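Local coordinates for protein manganese-dependent inorganic pyrophosphatase (Methanocaldococcus jannaschii, PDB 2EB0) that hydrolyses inorganic diphosphate to two phosphates, using manganese as cofactor, as a family II (DHH-type) pyrophosphatase, at residues Pro29-Ile35 against Glu50-Ile54; Pro37-Phe41 against Glu182-Lys187; Pro105-Thr111 against Thr155-Asp160; Leu140-Ile144 against Met163-Ala168; Ile145-Phe151 against Ile176-Met181. One frame throughout, in Å; residues are numbered along the deposited sequence.

Contact 1 of 5, residues Pro29-Ile35 against Glu50-Ile54; sequences PARLGDI and EPELI
Ala30 CB against Ile54 CD1 (3.7 Å) is the apolar centre of a parallel strand pairing at the edge of the six-stranded sheet of the DHH domain. Strand 28-31, helix 37-45 and the short outermost strand 52-53 form a beta-alpha-beta unit, so the two strands run in the same direction. Around the centre, Leu32 CD2 lies 4.2 Å from Ile54 CG1 and Pro29 CB 4.3 Å from Pro51 CB; helix 12-25 packs on both prolines. Arg31 pairs with Leu53 (CA-CA 4.9 Å) through two backbone bonds, Arg31 N to Glu52 O (3.0 Å) and Ile54 N to Arg31 O (3.1 Å). Farther out, chi1 p with chi2 and chi3 t extends Arg31 along the partner, so that its end comes nearer to it. Leu53 CB lies over one face of the guanidinium and Glu50 OE1 over the other, the latter 3.3 Å from Arg31 NE as a purely electrostatic salt bridge. Arg31 NH1 donates to Gly33 O (2.8 Å) and makes a long ion pair with Asp34 OD1 (3.9 Å). One water joins Pro29 O to Glu52 OE1. At the guanidinium edge, Arg31 NE donates to Pro51 O at 2.6 Å.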
# COMPACT_ATOMS: atom_id res chain seq x y z
N PRO B 29 -20.37 5.89 9.02
CA PRO B 29 -19.92 4.50 9.13
C PRO B 29 -20.84 3.67 8.25
O PRO B 29 -22.01 4.02 8.07
CB PRO B 29 -20.11 4.19 10.60
CG PRO B 29 -21.35 4.97 10.92
CD PRO B 29 -21.06 6.30 10.25
N ALA B 30 -20.35 2.57 7.70
CA ALA B 30 -21.19 1.75 6.86
C ALA B 30 -20.64 0.33 6.77
O ALA B 30 -19.52 0.06 7.22
CB ALA B 30 -21.29 2.36 5.46
N ARG B 31 -21.45 -0.55 6.20
CA ARG B 31 -21.11 -1.96 6.04
C ARG B 31 -21.52 -2.44 4.64
O ARG B 31 -22.44 -1.89 4.03
CB ARG B 31 -21.83 -2.78 7.12
CG ARG B 31 -23.34 -2.58 7.13
CD ARG B 31 -23.98 -3.07 8.43
NE ARG B 31 -25.43 -2.88 8.43
CZ ARG B 31 -26.30 -3.75 7.89
NH1 ARG B 31 -25.86 -4.86 7.31
NH2 ARG B 31 -27.60 -3.50 7.94
N LEU B 32 -20.84 -3.47 4.14
CA LEU B 32 -21.13 -4.01 2.82
C LEU B 32 -21.88 -5.33 2.89
O LEU B 32 -22.11 -5.96 1.86
CB LEU B 32 -19.82 -4.23 2.03
CG LEU B 32 -19.02 -3.00 1.59
CD1 LEU B 32 -17.88 -3.42 0.67
CD2 LEU B 32 -19.93 -2.03 0.85
N GLY B 33 -22.26 -5.75 4.09
CA GLY B 33 -22.98 -7.00 4.25
C GLY B 33 -23.66 -7.13 5.60
O GLY B 33 -23.63 -6.21 6.41
N ASP B 34 -24.27 -8.28 5.86
CA ASP B 34 -24.96 -8.51 7.13
C ASP B 34 -23.98 -8.82 8.25
O ASP B 34 -22.92 -9.39 8.02
CB ASP B 34 -25.97 -9.64 7.00
CG ASP B 34 -27.23 -9.21 6.27
OD1 ASP B 34 -27.83 -8.19 6.67
OD2 ASP B 34 -27.61 -9.89 5.29
N ILE B 35 -24.35 -8.42 9.46
CA ILE B 35 -23.51 -8.62 10.64
C ILE B 35 -23.64 -10.05 11.17
O ILE B 35 -24.72 -10.63 11.17
CB ILE B 35 -23.92 -7.62 11.74
CG1 ILE B 35 -23.29 -7.97 13.07
CG2 ILE B 35 -25.42 -7.61 11.88
CD1 ILE B 35 -23.66 -7.01 14.18
N GLU B 50 -25.74 -0.41 15.00
CA GLU B 50 -25.23 -1.08 13.80
C GLU B 50 -25.14 -0.11 12.63
O GLU B 50 -26.12 0.54 12.29
CB GLU B 50 -26.17 -2.23 13.44
CG GLU B 50 -25.73 -3.04 12.24
CD GLU B 50 -26.85 -3.94 11.72
OE1 GLU B 50 -26.56 -4.84 10.90
OE2 GLU B 50 -28.01 -3.74 12.13
N PRO B 51 -23.98 -0.02 11.97
CA PRO B 51 -23.73 0.86 10.82
C PRO B 51 -24.70 0.63 9.67
O PRO B 51 -25.15 -0.49 9.45
CB PRO B 51 -22.30 0.51 10.39
CG PRO B 51 -21.71 -0.11 11.61
CD PRO B 51 -22.83 -0.91 12.19
N GLU B 52 -25.00 1.68 8.91
CA GLU B 52 -25.92 1.56 7.78
C GLU B 52 -25.33 0.71 6.66
O GLU B 52 -24.12 0.73 6.41
CB GLU B 52 -26.29 2.95 7.23
CG GLU B 52 -25.25 3.53 6.29
CD GLU B 52 -25.68 4.86 5.70
OE1 GLU B 52 -25.55 5.89 6.39
OE2 GLU B 52 -26.15 4.87 4.54
N LEU B 53 -26.19 -0.03 5.98
CA LEU B 53 -25.78 -0.89 4.88
C LEU B 53 -25.81 -0.15 3.54
O LEU B 53 -26.79 0.50 3.21
CB LEU B 53 -26.72 -2.09 4.78
CG LEU B 53 -26.59 -2.92 3.50
CD1 LEU B 53 -25.39 -3.87 3.60
CD2 LEU B 53 -27.86 -3.71 3.29
N ILE B 54 -24.73 -0.23 2.77
CA ILE B 54 -24.69 0.40 1.45
C ILE B 54 -24.19 -0.64 0.46
O ILE B 54 -23.68 -1.68 0.86
CB ILE B 54 -23.77 1.63 1.40
CG1 ILE B 54 -22.35 1.25 1.81
CG2 ILE B 54 -24.34 2.72 2.27
CD1 ILE B 54 -21.39 2.40 1.79
O HOH W 1 -23.74 6.17 8.37
O HOH W 2 -28.36 -1.00 9.12

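Contact 2 of 5, residues Pro37-Phe41 against Glu182-Lys187; sequences PETEF and EILKAK
Both carboxylate oxygens of the buried Glu38 are satisfied. With chi1 and chi2 both t, the side chain reaches across so that Glu38 OE1 accepts from Lys187 NZ at 2.7 Å, a hydrogen-bonded salt bridge. Glu38 OE2 is met outside the pair by the hydroxyls of Thr12 and Ser146, while the Lys187 ammonium, carried on an m, t, t, p side chain, also donates to the backbone oxygen of Ser146. The two segments are both helical, 37-41 and 182-187, with axes 8.8 Å apart at closest approach and N-to-C directions at 144°. They join the helix of the beta-alpha-beta unit in the DHH domain to helix 176-188, with the side chain of Glu38 about 9 Å from a bound manganese. Glu38 and Ala186 come nearest (CA-CA 4.9 Å), and the small methyl permits the approach: Ala186 CB is 3.7 Å from Glu38 CA. Water bridges the backbones here, accepting from Glu38 N and donating to Ala186 O, both at 2.9 Å. One turn along, Phe41, chi1 t, sets its ring edge toward Ile183 (Phe41 CE2 to Ile183 CG1, 4.3 Å), and Phe41 CZ lies 3.7 Å from Glu182 CG.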
# COMPACT_ATOMS: atom_id res chain seq x y z
N PRO B 37 -23.22 -13.17 14.19
CA PRO B 37 -23.60 -13.28 15.61
C PRO B 37 -22.59 -12.63 16.57
O PRO B 37 -22.97 -11.96 17.53
CB PRO B 37 -23.71 -14.79 15.82
CG PRO B 37 -24.15 -15.28 14.48
CD PRO B 37 -23.27 -14.50 13.54
N GLU B 38 -21.30 -12.83 16.31
CA GLU B 38 -20.26 -12.28 17.16
C GLU B 38 -20.32 -10.76 17.24
O GLU B 38 -20.22 -10.17 18.31
CB GLU B 38 -18.89 -12.70 16.65
CG GLU B 38 -17.72 -12.04 17.37
CD GLU B 38 -16.44 -12.09 16.57
OE1 GLU B 38 -15.90 -13.20 16.36
OE2 GLU B 38 -15.97 -11.03 16.13
N THR B 39 -20.47 -10.12 16.09
CA THR B 39 -20.52 -8.68 16.03
C THR B 39 -21.80 -8.16 16.69
O THR B 39 -21.77 -7.17 17.44
CB THR B 39 -20.44 -8.21 14.56
OG1 THR B 39 -19.36 -8.90 13.92
CG2 THR B 39 -20.20 -6.72 14.49
N GLU B 40 -22.91 -8.83 16.43
CA GLU B 40 -24.18 -8.42 17.04
C GLU B 40 -23.98 -8.40 18.56
O GLU B 40 -24.36 -7.45 19.24
CB GLU B 40 -25.28 -9.41 16.67
CG GLU B 40 -26.61 -9.11 17.34
CD GLU B 40 -27.70 -10.06 16.89
OE1 GLU B 40 -28.79 -10.05 17.50
OE2 GLU B 40 -27.46 -10.83 15.92
N PHE B 41 -23.35 -9.45 19.07
CA PHE B 41 -23.06 -9.59 20.49
C PHE B 41 -22.22 -8.40 20.98
O PHE B 41 -22.57 -7.75 21.97
CB PHE B 41 -22.32 -10.91 20.72
CG PHE B 41 -21.62 -11.01 22.05
CD1 PHE B 41 -22.34 -10.92 23.23
CD2 PHE B 41 -20.25 -11.22 22.10
CE1 PHE B 41 -21.70 -11.05 24.46
CE2 PHE B 41 -19.60 -11.35 23.32
CZ PHE B 41 -20.32 -11.27 24.51
N GLU B 182 -16.01 -15.53 25.59
CA GLU B 182 -17.35 -15.25 25.08
C GLU B 182 -17.29 -15.05 23.57
O GLU B 182 -18.08 -15.62 22.81
CB GLU B 182 -17.90 -13.99 25.76
CG GLU B 182 -19.23 -14.22 26.43
CD GLU B 182 -19.23 -15.47 27.28
OE1 GLU B 182 -18.58 -15.47 28.34
OE2 GLU B 182 -19.87 -16.47 26.87
N ILE B 183 -16.34 -14.23 23.13
CA ILE B 183 -16.18 -13.99 21.71
C ILE B 183 -15.89 -15.31 21.00
O ILE B 183 -16.43 -15.57 19.92
CB ILE B 183 -15.05 -12.95 21.47
CG1 ILE B 183 -15.54 -11.57 21.93
CG2 ILE B 183 -14.65 -12.94 20.00
CD1 ILE B 183 -14.54 -10.45 21.78
N LEU B 184 -15.05 -16.15 21.59
CA LEU B 184 -14.73 -17.44 20.98
C LEU B 184 -15.97 -18.32 20.90
O LEU B 184 -16.13 -19.09 19.95
CB LEU B 184 -13.63 -18.17 21.75
CG LEU B 184 -12.24 -17.53 21.81
CD1 LEU B 184 -11.25 -18.52 22.41
CD2 LEU B 184 -11.79 -17.14 20.41
N LYS B 185 -16.84 -18.22 21.90
CA LYS B 185 -18.07 -19.02 21.88
C LYS B 185 -19.02 -18.44 20.83
O LYS B 185 -19.88 -19.15 20.30
CB LYS B 185 -18.72 -19.03 23.26
CG LYS B 185 -17.93 -19.84 24.29
CD LYS B 185 -18.72 -20.06 25.57
CE LYS B 185 -17.97 -20.96 26.53
NZ LYS B 185 -18.82 -21.38 27.69
N ALA B 186 -18.85 -17.16 20.53
CA ALA B 186 -19.68 -16.49 19.53
C ALA B 186 -19.31 -16.96 18.12
O ALA B 186 -20.18 -17.16 17.28
CB ALA B 186 -19.52 -14.97 19.64
N LYS B 187 -18.02 -17.13 17.86
CA LYS B 187 -17.59 -17.61 16.55
C LYS B 187 -18.11 -19.03 16.37
O LYS B 187 -18.58 -19.40 15.30
CB LYS B 187 -16.06 -17.61 16.45
CG LYS B 187 -15.42 -16.24 16.45
CD LYS B 187 -13.91 -16.34 16.22
CE LYS B 187 -13.31 -14.99 15.84
NZ LYS B 187 -13.42 -13.97 16.91
O HOH W 3 -20.23 -15.23 15.13

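Contact 3 of 5, residues Pro105-Thr111 against Thr155-Asp160; sequences PVGSTAT and TTTDLD
Residues 105-111 and 155-160 join the starts of helices 109-118 and 158-171 through the Asp160 carboxylate. Pro105 O (2.7 Å) and Thr155 O (2.8 Å) both accept from one water. Val106 packs its CG1 against Leu159 CD1 at 3.9 Å, while its carbonyl accepts from metal ligand His88. Gly107, its CA 4.7 Å from that of Thr156, donates from N to Asp160 OD2 (2.9 Å) and more weakly to Asp160 OD1 (2.9 Å), with which a beta carbon here would clash. A second water links Gly107 O to Thr155 OG1, itself hydrogen-bonded to Ser153 OG. Ser108, chi1 p, takes the N-cap position of helix 109-118, its OG donating to Thr111 OG1 (3.0 Å). The Thr109 and Ala110 amides donate to metal ligand Asp13. Thr111, chi1 m, continues the relay from Ser108: its OG1 donates to Asp160 OD1 at 2.6 Å, and its CG2 meets Leu159 CD2 at 3.4 Å. Asp160, chi1 m, turns back to its helix's N-cap residue, accepting at OD2 from Thr157 N (2.7 Å) and Thr157 OG1 (2.6 Å). A buried carboxylate with donors from Gly107, Thr111 and Thr157 is consistent with holding this turn in place, the Ser108 side chain lying about 5 Å from a bound manganese.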
# COMPACT_ATOMS: atom_id res chain seq x y z
N PRO B 105 1.27 -4.87 9.27
CA PRO B 105 0.96 -6.29 9.38
C PRO B 105 0.73 -6.74 10.84
O PRO B 105 1.51 -7.52 11.38
CB PRO B 105 2.16 -6.96 8.72
CG PRO B 105 3.30 -6.02 9.06
CD PRO B 105 2.68 -4.64 8.88
N VAL B 106 -0.35 -6.26 11.46
CA VAL B 106 -0.69 -6.64 12.83
C VAL B 106 -1.93 -7.52 12.86
O VAL B 106 -2.44 -7.94 11.82
CB VAL B 106 -0.93 -5.41 13.73
CG1 VAL B 106 0.38 -4.73 14.05
CG2 VAL B 106 -1.89 -4.43 13.04
N GLY B 107 -2.42 -7.80 14.06
CA GLY B 107 -3.58 -8.67 14.21
C GLY B 107 -4.90 -8.13 13.71
O GLY B 107 -5.78 -8.90 13.34
N SER B 108 -5.06 -6.81 13.69
CA SER B 108 -6.33 -6.25 13.24
C SER B 108 -6.23 -4.79 12.86
O SER B 108 -5.31 -4.08 13.27
CB SER B 108 -7.38 -6.38 14.34
OG SER B 108 -7.15 -5.43 15.37
N THR B 109 -7.22 -4.35 12.09
CA THR B 109 -7.29 -2.96 11.68
C THR B 109 -7.50 -2.10 12.93
O THR B 109 -7.02 -0.97 13.01
CB THR B 109 -8.45 -2.74 10.69
OG1 THR B 109 -8.27 -3.60 9.55
CG2 THR B 109 -8.49 -1.29 10.24
N ALA B 110 -8.21 -2.66 13.90
CA ALA B 110 -8.49 -1.96 15.15
C ALA B 110 -7.19 -1.61 15.88
O ALA B 110 -7.06 -0.52 16.44
CB ALA B 110 -9.38 -2.83 16.05
N THR B 111 -6.22 -2.53 15.85
CA THR B 111 -4.93 -2.31 16.47
C THR B 111 -4.25 -1.09 15.87
O THR B 111 -3.71 -0.25 16.59
CB THR B 111 -4.00 -3.53 16.28
OG1 THR B 111 -4.61 -4.68 16.87
CG2 THR B 111 -2.64 -3.31 16.94
N THR B 155 -0.93 -13.91 13.61
CA THR B 155 -0.91 -12.51 13.19
C THR B 155 -0.77 -11.66 14.46
O THR B 155 -0.41 -10.48 14.40
CB THR B 155 -2.22 -12.08 12.52
OG1 THR B 155 -3.33 -12.43 13.37
CG2 THR B 155 -2.36 -12.73 11.16
N THR B 156 -1.07 -12.28 15.60
CA THR B 156 -0.97 -11.59 16.87
C THR B 156 0.45 -11.08 17.06
O THR B 156 1.41 -11.82 16.86
CB THR B 156 -1.28 -12.51 18.05
OG1 THR B 156 -2.60 -13.07 17.90
CG2 THR B 156 -1.21 -11.72 19.36
N THR B 157 0.57 -9.82 17.43
CA THR B 157 1.85 -9.19 17.69
C THR B 157 1.76 -8.55 19.07
O THR B 157 0.67 -8.46 19.66
CB THR B 157 2.19 -8.10 16.65
OG1 THR B 157 1.20 -7.06 16.70
CG2 THR B 157 2.24 -8.68 15.24
N ASP B 158 2.91 -8.12 19.59
CA ASP B 158 2.97 -7.50 20.91
C ASP B 158 2.08 -6.27 20.93
O ASP B 158 1.43 -5.98 21.92
CB ASP B 158 4.41 -7.10 21.25
CG ASP B 158 5.30 -8.30 21.55
OD1 ASP B 158 6.52 -8.10 21.75
OD2 ASP B 158 4.79 -9.44 21.60
N LEU B 159 2.05 -5.56 19.80
CA LEU B 159 1.23 -4.36 19.69
C LEU B 159 -0.23 -4.71 19.96
O LEU B 159 -0.90 -4.01 20.71
CB LEU B 159 1.37 -3.75 18.28
CG LEU B 159 1.07 -2.26 18.12
CD1 LEU B 159 0.97 -1.90 16.64
CD2 LEU B 159 -0.23 -1.91 18.81
N ASP B 160 -0.71 -5.79 19.36
CA ASP B 160 -2.09 -6.22 19.56
C ASP B 160 -2.40 -6.37 21.05
O ASP B 160 -3.41 -5.88 21.55
CB ASP B 160 -2.34 -7.54 18.82
CG ASP B 160 -2.24 -7.41 17.29
OD1 ASP B 160 -3.12 -6.77 16.67
OD2 ASP B 160 -1.26 -7.93 16.71
O HOH W 4 0.84 -10.09 11.93
O HOH W 5 -5.37 -11.30 11.92

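Contact 4 of 5, residues Leu140-Ile144 against Met163-Ala168; sequences LLSAI and MAKKLA
Leu141 in the t, p rotamer and Leu167 in m, t set the fit between two helical segments that meet through aliphatic side chains. Segments 140-144 and 163-168 run nearly antiparallel, at 148° between their N-to-C directions (signed crossing angle -148°), with axes 9.2 Å apart at closest approach and Leu141 and Ala164 nearest (CA-CA 5.5 Å). Leu167 points toward the other helix and meets three side chains: Leu167 CD1 is 3.7 Å from both Leu140 CB and Ile144 CD1, while Leu167 CB is 4.1 Å from Leu141 CB. Leu141 spreads its methyls over the two alanines, Leu141 CD1 lying 4.0 Å from Ala164 CB and Leu141 CD2 3.9 Å from Ala168 CB. Leu140 and Ile144 are both m, t; the extended chi2 of Ile144 carries Ile144 CD1 to 3.9 Å from Met163 CB. Met163 departs from the wells at chi1 (-132°), and although its CA-to-CB bond points toward helix 134-148, the end of its side chain leads away. All seven touching residues are buried. This interface joins helices 134-148 and 158-171, with helix 109-118 packing on Ile144 and Leu167, helix 12-25 on Leu140, and helix 176-188 on Ala168.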
# COMPACT_ATOMS: atom_id res chain seq x y z
N LEU B 140 -13.06 -1.62 19.68
CA LEU B 140 -11.69 -1.82 19.22
C LEU B 140 -11.13 -3.04 19.92
O LEU B 140 -10.43 -3.86 19.31
CB LEU B 140 -10.83 -0.60 19.52
CG LEU B 140 -11.14 0.70 18.78
CD1 LEU B 140 -10.09 1.75 19.16
CD2 LEU B 140 -11.15 0.45 17.27
N LEU B 141 -11.43 -3.15 21.21
CA LEU B 141 -10.98 -4.26 22.02
C LEU B 141 -11.53 -5.55 21.45
O LEU B 141 -10.81 -6.52 21.24
CB LEU B 141 -11.47 -4.11 23.46
CG LEU B 141 -11.22 -5.33 24.36
CD1 LEU B 141 -9.77 -5.76 24.27
CD2 LEU B 141 -11.59 -4.97 25.80
N SER B 142 -12.84 -5.56 21.20
CA SER B 142 -13.50 -6.73 20.65
C SER B 142 -12.90 -7.11 19.29
O SER B 142 -12.68 -8.28 19.00
CB SER B 142 -15.00 -6.46 20.49
OG SER B 142 -15.54 -5.96 21.69
N ALA B 143 -12.64 -6.09 18.48
CA ALA B 143 -12.07 -6.31 17.15
C ALA B 143 -10.72 -7.00 17.26
O ALA B 143 -10.45 -7.94 16.52
CB ALA B 143 -11.93 -4.97 16.41
N ILE B 144 -9.88 -6.53 18.17
CA ILE B 144 -8.57 -7.12 18.34
C ILE B 144 -8.69 -8.58 18.77
O ILE B 144 -8.09 -9.47 18.16
CB ILE B 144 -7.73 -6.34 19.38
CG1 ILE B 144 -7.52 -4.90 18.88
CG2 ILE B 144 -6.38 -7.01 19.58
CD1 ILE B 144 -6.60 -4.05 19.74
N MET B 163 -2.18 -2.95 22.97
CA MET B 163 -3.34 -2.14 22.68
C MET B 163 -4.59 -2.68 23.38
O MET B 163 -5.39 -1.91 23.91
CB MET B 163 -3.54 -2.05 21.17
CG MET B 163 -3.77 -0.63 20.71
SD MET B 163 -2.35 0.53 20.74
CE MET B 163 -1.46 0.13 22.25
N ALA B 164 -4.74 -4.00 23.38
CA ALA B 164 -5.87 -4.64 24.03
C ALA B 164 -5.95 -4.24 25.50
O ALA B 164 -7.00 -3.84 25.99
CB ALA B 164 -5.76 -6.17 23.91
N LYS B 165 -4.82 -4.34 26.20
CA LYS B 165 -4.80 -3.99 27.62
C LYS B 165 -5.24 -2.55 27.88
O LYS B 165 -6.00 -2.29 28.80
CB LYS B 165 -3.40 -4.21 28.20
CG LYS B 165 -3.01 -5.67 28.34
CD LYS B 165 -1.67 -5.83 29.05
CE LYS B 165 -1.23 -7.28 29.12
NZ LYS B 165 -0.92 -7.84 27.77
N LYS B 166 -4.73 -1.61 27.09
CA LYS B 166 -5.08 -0.21 27.27
C LYS B 166 -6.54 0.07 26.93
O LYS B 166 -7.18 0.91 27.56
CB LYS B 166 -4.17 0.66 26.41
CG LYS B 166 -2.74 0.71 26.90
CD LYS B 166 -1.82 1.33 25.86
CE LYS B 166 -0.88 2.35 26.48
NZ LYS B 166 -1.63 3.56 26.97
N LEU B 167 -7.06 -0.64 25.93
CA LEU B 167 -8.46 -0.46 25.52
C LEU B 167 -9.39 -1.03 26.59
O LEU B 167 -10.42 -0.44 26.90
CB LEU B 167 -8.71 -1.14 24.17
CG LEU B 167 -7.95 -0.49 23.01
CD1 LEU B 167 -8.04 -1.38 21.78
CD2 LEU B 167 -8.51 0.91 22.74
N ALA B 168 -9.01 -2.18 27.15
CA ALA B 168 -9.79 -2.82 28.21
C ALA B 168 -9.92 -1.87 29.39
O ALA B 168 -10.96 -1.81 30.05
CB ALA B 168 -9.10 -4.12 28.66

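Contact 5 of 5, residues Ile145-Phe151 against Ile176-Met181. With MN (manganese (II) ion), chain E.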
# COMPACT_ATOMS: atom_id res chain seq x y z
N ILE B 145 -9.50 -8.84 19.79
CA ILE B 145 -9.70 -10.19 20.27
C ILE B 145 -10.27 -11.08 19.17
O ILE B 145 -9.85 -12.23 19.01
CB ILE B 145 -10.67 -10.22 21.47
CG1 ILE B 145 -9.98 -9.64 22.70
CG2 ILE B 145 -11.16 -11.66 21.72
CD1 ILE B 145 -10.92 -9.32 23.85
N SER B 146 -11.23 -10.55 18.43
CA SER B 146 -11.86 -11.31 17.37
C SER B 146 -10.89 -11.68 16.27
O SER B 146 -10.79 -12.83 15.88
CB SER B 146 -13.01 -10.51 16.77
OG SER B 146 -13.48 -11.14 15.59
N ASP B 147 -10.16 -10.68 15.78
CA ASP B 147 -9.22 -10.91 14.70
C ASP B 147 -8.04 -11.82 15.04
O ASP B 147 -7.57 -12.58 14.19
CB ASP B 147 -8.72 -9.56 14.18
CG ASP B 147 -9.16 -9.30 12.76
OD1 ASP B 147 -10.31 -9.65 12.41
OD2 ASP B 147 -8.36 -8.74 11.99
N THR B 148 -7.56 -11.74 16.27
CA THR B 148 -6.44 -12.56 16.68
C THR B 148 -6.91 -13.88 17.27
O THR B 148 -6.10 -14.76 17.56
CB THR B 148 -5.56 -11.83 17.72
OG1 THR B 148 -6.34 -11.52 18.89
CG2 THR B 148 -5.01 -10.56 17.12
N VAL B 149 -8.22 -14.05 17.42
CA VAL B 149 -8.77 -15.26 18.01
C VAL B 149 -8.16 -15.38 19.41
O VAL B 149 -7.56 -16.39 19.78
CB VAL B 149 -8.40 -16.52 17.20
CG1 VAL B 149 -9.19 -17.72 17.71
CG2 VAL B 149 -8.66 -16.28 15.71
N LEU B 150 -8.32 -14.31 20.18
CA LEU B 150 -7.80 -14.23 21.53
C LEU B 150 -6.29 -14.44 21.56
O LEU B 150 -5.77 -15.24 22.34
CB LEU B 150 -8.49 -15.25 22.45
CG LEU B 150 -8.93 -14.73 23.83
CD1 LEU B 150 -9.03 -15.91 24.78
CD2 LEU B 150 -7.94 -13.72 24.37
N PHE B 151 -5.59 -13.72 20.68
CA PHE B 151 -4.14 -13.78 20.60
C PHE B 151 -3.56 -15.16 20.30
O PHE B 151 -2.40 -15.42 20.59
CB PHE B 151 -3.55 -13.25 21.91
CG PHE B 151 -4.25 -12.02 22.43
CD1 PHE B 151 -4.96 -12.07 23.62
CD2 PHE B 151 -4.21 -10.83 21.71
CE1 PHE B 151 -5.62 -10.93 24.10
CE2 PHE B 151 -4.86 -9.70 22.17
CZ PHE B 151 -5.57 -9.75 23.37
N ILE B 176 -9.85 -9.60 30.23
CA ILE B 176 -9.86 -9.81 28.78
C ILE B 176 -10.06 -11.28 28.41
O ILE B 176 -10.74 -11.59 27.43
CB ILE B 176 -8.54 -9.31 28.14
CG1 ILE B 176 -8.42 -7.79 28.30
CG2 ILE B 176 -8.50 -9.70 26.67
CD1 ILE B 176 -7.08 -7.22 27.78
N GLU B 177 -9.46 -12.17 29.20
CA GLU B 177 -9.56 -13.60 28.94
C GLU B 177 -10.99 -14.12 29.00
O GLU B 177 -11.39 -14.94 28.17
CB GLU B 177 -8.70 -14.38 29.92
CG GLU B 177 -7.21 -14.17 29.71
CD GLU B 177 -6.80 -14.42 28.28
OE1 GLU B 177 -7.08 -15.53 27.76
OE2 GLU B 177 -6.19 -13.52 27.66
N GLU B 178 -11.75 -13.65 29.98
CA GLU B 178 -13.15 -14.07 30.13
C GLU B 178 -14.00 -13.51 29.00
O GLU B 178 -14.83 -14.22 28.44
CB GLU B 178 -13.71 -13.61 31.47
CG GLU B 178 -13.15 -14.35 32.66
CD GLU B 178 -13.81 -13.94 33.95
OE1 GLU B 178 -13.50 -14.55 35.00
OE2 GLU B 178 -14.63 -13.00 33.93
N PHE B 179 -13.81 -12.23 28.69
CA PHE B 179 -14.56 -11.60 27.61
C PHE B 179 -14.22 -12.32 26.30
O PHE B 179 -15.10 -12.60 25.49
CB PHE B 179 -14.20 -10.12 27.51
CG PHE B 179 -14.83 -9.43 26.33
CD1 PHE B 179 -16.12 -9.75 25.92
CD2 PHE B 179 -14.14 -8.43 25.65
CE1 PHE B 179 -16.71 -9.09 24.83
CE2 PHE B 179 -14.72 -7.76 24.57
CZ PHE B 179 -16.01 -8.09 24.16
N GLY B 180 -12.94 -12.64 26.13
CA GLY B 180 -12.49 -13.34 24.94
C GLY B 180 -13.13 -14.71 24.78
O GLY B 180 -13.45 -15.13 23.67
N MET B 181 -13.31 -15.42 25.89
CA MET B 181 -13.92 -16.74 25.81
C MET B 181 -15.31 -16.59 25.20
O MET B 181 -15.73 -17.42 24.37
CB MET B 181 -14.01 -17.38 27.20
CG MET B 181 -14.66 -18.76 27.19
SD MET B 181 -13.95 -19.86 25.91
CE MET B 181 -12.42 -20.40 26.73
MN MN E . -9.31 -7.52 10.18
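Three successive residues with positive phi, Val149, Leu150 and Phe151, stand at the end of helix 134-148, and the last two deliver their side chains to the neighbouring helix. Val149 is the C-prime residue of a Schellman motif, in which Leu150 N donates to Ile145 O (2.8 Å) and Val149 N to Ser146 O (3.2 Å). Thr148 adds an ST motif, its OG1 accepting from Phe151 N at 2.9 Å. Leu150 and Gly180 then face one another: Leu150 CG is 4.0 Å from Gly180 CA, and a beta carbon on Gly180 would run into the leucine. This capped helix end carries a metal ligand, while the residues after it pack on helix 176-188. On the side of the metal centre, Asp147 OD2 binds manganese at 2.4 Å, in a site completed by Asp13, Asp66 and His88 of the DHH domain. Toward helix 176-188 the contact is apolar. Ile145, in the m, t rotamer, brings Ile145 CD1 to 3.7 Å from Ile176 CG2 and 3.8 Å from Phe179 CD2, while Ile145 CG2 sits 3.9 Å from Gly180 CA. The Phe151 ring presents its edge to Ile176, Phe151 CE1 being 4.1 Å from Ile176 CG2. At the exposed margin, Glu177 points its CA-to-CB bond away yet bends back through m, m torsions, so that Glu177 OE1 rests 3.6 Å from Leu150 CD1.

Overall arrangement
Burial alone does not set the chemistry of these contacts. Contact 1 lies at the sheet edge, partly buried, and combines backbone pairing and charge with a small apolar centre; contact 2 shares helix 37-45 with its beta-alpha-beta unit, and Ile35 touches Glu40. Contacts 3 and 4 are buried, yet one is polar and the other wholly aliphatic, although both use helix 158-171. Contacts 4 and 5 use successive parts of helix 134-148, with Ala164 against the Phe151 ring where they meet. Contacts 2 and 5 share helix 176-188 and join through Ser146, close to Glu38 and Lys187. Contacts 2 and 3 each centre their polar bonds on a buried carboxylate, whereas contact 5 supplies a manganese ligand directly.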